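Local atomic coordinates of twin-arginine translocation pathway signal (Rhodoferax ferrireducens, PDB entry 5IM2), a protein that probably captures benzoate or related small aromatic carboxylates outside the cytoplasm and delivers them to a TRAP-type membrane transporter. Residues 52-57 and 98-103. Residues are numbered along the deposited sequence; the frame is centred on the assembly and turned at random.
Sequences KFHTFM and AQLYDQ. With BEZ (benzoic acid), chain B.
Leu100 of helix 100-106 pushes its forked end between His54 and Phe56, two residues whose CB atoms face the helix. Leu100 CD1 lies 3.7 Å from Phe56 CD2, at the edge of the ring and in its plane, and also meets the backbone at Thr55. Leu100 CD2 sits 3.5 Å from His54 ND1, against both the imidazole and the strand backbone. A branched aliphatic residue suits this buried place because each methyl has its own partner.

The polar link is a single hydrogen bond, from His54 ND1 to Gln103 OE1 at 2.8 Å. The oxygen lies close to the imidazole plane, where the ring N-H points, and the bond is moderately bent at 151°; ring and amide are nearly coplanar, 11° apart. Histidine suits the site by supplying a buried ring donor, glutamine by carrying an acceptor and a donor on a long chain, extended beyond CG. Gln103 NE2 donates to Gly94 O, which is consistent with OE1, not NE2, facing the histidine. Thr55 turns its CB away from the helix and bonds through OG1 to Trp113 O of the neighbouring strand.

In the loop that follows, Phe56 and Met57 reach the ligand. The flat apolar ring of Phe56 bridges leucine and benzoic acid, its CZ lying 3.8 Å from ligand C2, while Met57 brings its polarisable SD to C3 at the same distance. Tyr118 and Arg192 bind the ligand by hydrogen bonds. Such strand-to-helix packing belongs to one alpha/beta lobe of a family 7 (DctP) solute-binding protein, where this loop lines the benzoate pocket.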
# COMPACT_ATOMS: atom_id res chain seq x y z
N LYS A 52 19.31 -8.89 6.69
CA LYS A 52 19.25 -7.51 6.25
C LYS A 52 17.84 -7.16 5.79
O LYS A 52 17.29 -7.83 4.90
CB LYS A 52 20.25 -7.25 5.13
CG LYS A 52 21.67 -7.44 5.57
CD LYS A 52 22.62 -7.08 4.41
CE LYS A 52 24.05 -7.52 4.70
NZ LYS A 52 24.53 -8.40 3.61
N PHE A 53 17.29 -6.10 6.37
CA PHE A 53 15.94 -5.59 6.06
C PHE A 53 16.08 -4.20 5.43
O PHE A 53 16.80 -3.36 5.96
CB PHE A 53 15.13 -5.53 7.36
CG PHE A 53 13.70 -5.08 7.20
CD1 PHE A 53 13.37 -3.74 7.03
CD2 PHE A 53 12.67 -6.00 7.32
CE1 PHE A 53 12.07 -3.33 6.92
CE2 PHE A 53 11.35 -5.59 7.20
CZ PHE A 53 11.05 -4.24 6.99
N HIS A 54 15.42 -3.97 4.28
CA HIS A 54 15.53 -2.70 3.57
C HIS A 54 14.15 -2.20 3.16
O HIS A 54 13.33 -2.98 2.67
CB HIS A 54 16.39 -2.86 2.28
CG HIS A 54 16.97 -1.59 1.73
ND1 HIS A 54 17.39 -1.49 0.42
CD2 HIS A 54 17.26 -0.39 2.30
CE1 HIS A 54 17.87 -0.28 0.19
NE2 HIS A 54 17.80 0.41 1.32
N THR A 55 13.92 -0.90 3.30
CA THR A 55 12.68 -0.30 2.81
C THR A 55 12.88 1.19 2.58
O THR A 55 13.96 1.74 2.83
CB THR A 55 11.53 -0.56 3.81
OG1 THR A 55 10.28 -0.10 3.29
CG2 THR A 55 11.78 0.14 5.14
N PHE A 56 11.82 1.84 2.11
CA PHE A 56 11.88 3.23 1.68
C PHE A 56 11.28 4.20 2.70
O PHE A 56 11.38 5.43 2.53
CB PHE A 56 11.17 3.38 0.31
CG PHE A 56 9.69 3.08 0.37
CD1 PHE A 56 8.77 4.08 0.64
CD2 PHE A 56 9.20 1.80 0.16
CE1 PHE A 56 7.42 3.81 0.72
CE2 PHE A 56 7.84 1.53 0.24
CZ PHE A 56 6.95 2.54 0.51
N MET A 57 10.70 3.67 3.79
CA MET A 57 10.08 4.50 4.81
C MET A 57 11.13 5.26 5.60
O MET A 57 12.24 4.77 5.84
CB MET A 57 9.26 3.63 5.77
CG MET A 57 8.11 2.88 5.12
SD MET A 57 6.97 3.94 4.18
CE MET A 57 6.29 4.97 5.49
N ALA A 98 11.38 1.29 -6.36
CA ALA A 98 10.99 0.27 -7.33
C ALA A 98 11.96 -0.90 -7.37
O ALA A 98 11.57 -1.99 -7.83
CB ALA A 98 10.91 0.90 -8.72
N GLN A 99 13.20 -0.72 -6.94
CA GLN A 99 14.22 -1.77 -6.96
C GLN A 99 14.22 -2.67 -5.73
O GLN A 99 14.94 -3.68 -5.73
CB GLN A 99 15.60 -1.13 -7.16
CG GLN A 99 15.77 -0.48 -8.57
CD GLN A 99 16.79 0.68 -8.62
OE1 GLN A 99 17.63 0.83 -7.73
NE2 GLN A 99 16.72 1.50 -9.67
N LEU A 100 13.41 -2.37 -4.70
CA LEU A 100 13.44 -3.15 -3.46
C LEU A 100 13.18 -4.63 -3.71
O LEU A 100 13.93 -5.50 -3.25
CB LEU A 100 12.44 -2.59 -2.45
CG LEU A 100 12.94 -1.36 -1.69
CD1 LEU A 100 11.77 -0.66 -1.02
CD2 LEU A 100 14.06 -1.63 -0.68
N TYR A 101 12.12 -4.93 -4.46
CA TYR A 101 11.75 -6.33 -4.66
C TYR A 101 12.92 -7.13 -5.25
O TYR A 101 13.29 -8.18 -4.72
CB TYR A 101 10.50 -6.44 -5.54
CG TYR A 101 9.96 -7.83 -5.62
CD1 TYR A 101 9.08 -8.31 -4.66
CD2 TYR A 101 10.37 -8.69 -6.63
CE1 TYR A 101 8.61 -9.61 -4.72
CE2 TYR A 101 9.91 -9.99 -6.71
CZ TYR A 101 9.02 -10.43 -5.74
OH TYR A 101 8.57 -11.74 -5.83
N ASP A 102 13.56 -6.60 -6.30
CA ASP A 102 14.69 -7.29 -6.93
C ASP A 102 15.89 -7.39 -6.01
O ASP A 102 16.70 -8.32 -6.15
CB ASP A 102 15.05 -6.60 -8.24
CG ASP A 102 14.09 -6.96 -9.34
OD1 ASP A 102 13.67 -8.14 -9.37
OD2 ASP A 102 13.70 -6.07 -10.13
N GLN A 103 16.06 -6.45 -5.07
CA GLN A 103 17.16 -6.58 -4.12
C GLN A 103 16.98 -7.80 -3.22
O GLN A 103 17.96 -8.48 -2.89
CB GLN A 103 17.30 -5.33 -3.25
CG GLN A 103 17.84 -4.11 -3.98
CD GLN A 103 17.78 -2.84 -3.14
OE1 GLN A 103 17.27 -2.83 -2.01
NE2 GLN A 103 18.26 -1.74 -3.73
C BEZ B . 2.37 5.52 -1.09
O1 BEZ B . 1.29 6.06 -1.47
O2 BEZ B . 3.32 5.43 -1.90
C1 BEZ B . 2.51 5.04 0.32
C2 BEZ B . 3.69 4.43 0.73
C3 BEZ B . 3.81 4.01 2.05
C4 BEZ B . 2.76 4.18 2.93
C5 BEZ B . 1.57 4.77 2.52
C6 BEZ B . 1.45 5.20 1.19